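Local structure of fructose 1-phosphate kinase (2JG5) at the interface of chains A and B. The protein probably catalyses the ATP-dependent phosphorylation of fructose 1-phosphate to fructose 1,6-bisphosphate, as a sugar kinase of the PfkB family. Residues are numbered along the deposited sequence; one frame, centred on the assembly and turned at random. Chains: chain A/B, Fructose 1-phosphate kinase.

The interface of chains A and B. Residues chain A 101-102; chain B 15, 17, 20, 26, 28, 93.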
# COMPACT_ATOMS: atom_id res chain seq x y z
N ILE A 101 -6.99 10.20 1.98
CA ILE A 101 -7.86 9.04 2.20
C ILE A 101 -7.28 8.23 3.35
O ILE A 101 -6.29 7.51 3.18
CB ILE A 101 -8.03 8.14 0.95
CG1 ILE A 101 -8.43 8.98 -0.27
CG2 ILE A 101 -9.08 7.04 1.22
CD1 ILE A 101 -8.14 8.31 -1.60
N ASN A 102 -7.88 8.39 4.52
CA ASN A 102 -7.42 7.74 5.73
C ASN A 102 -8.17 6.43 5.98
O ASN A 102 -9.40 6.39 5.91
CB ASN A 102 -7.59 8.68 6.92
CG ASN A 102 -6.47 9.71 7.00
OD1 ASN A 102 -5.99 10.23 5.99
ND2 ASN A 102 -6.06 10.03 8.23
N ILE B 15 -10.32 0.21 -1.79
CA ILE B 15 -10.69 1.08 -0.70
C ILE B 15 -12.15 1.51 -0.84
O ILE B 15 -12.55 2.05 -1.86
CB ILE B 15 -9.75 2.33 -0.66
CG1 ILE B 15 -8.28 1.90 -0.55
CG2 ILE B 15 -10.12 3.29 0.48
CD1 ILE B 15 -7.28 2.99 -0.87
N THR B 17 -14.91 3.98 0.85
CA THR B 17 -14.89 5.23 1.60
C THR B 17 -16.30 5.65 2.02
O THR B 17 -17.30 5.12 1.52
CB THR B 17 -14.25 6.39 0.79
OG1 THR B 17 -15.00 6.62 -0.41
CG2 THR B 17 -12.79 6.10 0.44
N PHE B 20 -17.04 10.30 -1.31
CA PHE B 20 -15.76 10.84 -1.75
C PHE B 20 -15.74 12.33 -2.01
O PHE B 20 -16.68 12.90 -2.59
CB PHE B 20 -15.20 10.06 -2.94
CG PHE B 20 -13.70 10.18 -3.07
CD1 PHE B 20 -12.88 9.73 -2.05
CD2 PHE B 20 -13.13 10.77 -4.18
CE1 PHE B 20 -11.50 9.85 -2.14
CE2 PHE B 20 -11.75 10.90 -4.29
CZ PHE B 20 -10.93 10.44 -3.27
N ASN B 26 -10.92 12.35 3.57
CA ASN B 26 -11.81 11.22 3.38
C ASN B 26 -11.41 10.10 4.32
O ASN B 26 -10.22 9.83 4.50
CB ASN B 26 -11.73 10.72 1.93
CG ASN B 26 -12.34 11.70 0.93
OD1 ASN B 26 -13.52 11.59 0.58
ND2 ASN B 26 -11.54 12.67 0.48
N ALA B 28 -11.65 6.06 4.84
CA ALA B 28 -11.96 4.76 4.29
C ALA B 28 -12.62 3.98 5.39
O ALA B 28 -12.19 4.04 6.54
CB ALA B 28 -10.69 4.05 3.83
N LEU B 93 -10.57 2.80 -6.00
CA LEU B 93 -11.57 3.42 -5.14
C LEU B 93 -12.95 3.00 -5.61
O LEU B 93 -13.33 3.24 -6.76
CB LEU B 93 -11.44 4.94 -5.16
CG LEU B 93 -10.14 5.58 -4.68
CD1 LEU B 93 -10.23 7.11 -4.83
CD2 LEU B 93 -9.82 5.19 -3.25
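The backbone amide N of B:Ala28 donates a hydrogen bond to the carbonyl O of A:Asn102, its N to O distance of 2.5 Å rather short. Two residues back along the same strand of chain B, the carbonyl O of B:Asn26 accepts a bond from the amide N of A:Asn102 at 2.8 Å. Both N-H and C=O of A:Asn102 are thus used by one neighbouring strand, and strand 98-102 of chain A runs parallel to strand 25-28 of chain B, with A:Ile101 bridged to B:Asn26.

The side-chain contact belongs to A:Ile101, which hides 71 Å² against chain B. Its CG1 lies beside the backbone N (chi1 -51°) and its CG2 anti to that N, and the two branches reach different partners. CG1 meets the edge of the B:Phe20 ring in the ring plane, 3.7 Å from CE1, and the two side chains cross at about a right angle. With chi2 at 159° the chain runs on extended, carrying the terminal methyl CD1 past the same ring edge to B:Leu93, whose CD2 is 3.9 Å from it; the other leucine methyl, CD1, also touches it. On the second branch, the CG2 methyl of A:Ile101 packs 3.9 Å from CG2 of B:Thr17 and 4.0 Å from CG2 of B:Ile15, methyl against methyl.

The isoleucine is thereby set into an apolar pocket on the partner, while the backbone next to it is tied into the partner's sheet. Repeated by two-fold symmetry, this pairing of lid strands would help join two kinase subunits through their beta-sheet lids, in the manner of the beta-clasp dimers known among PfkB-family kinases.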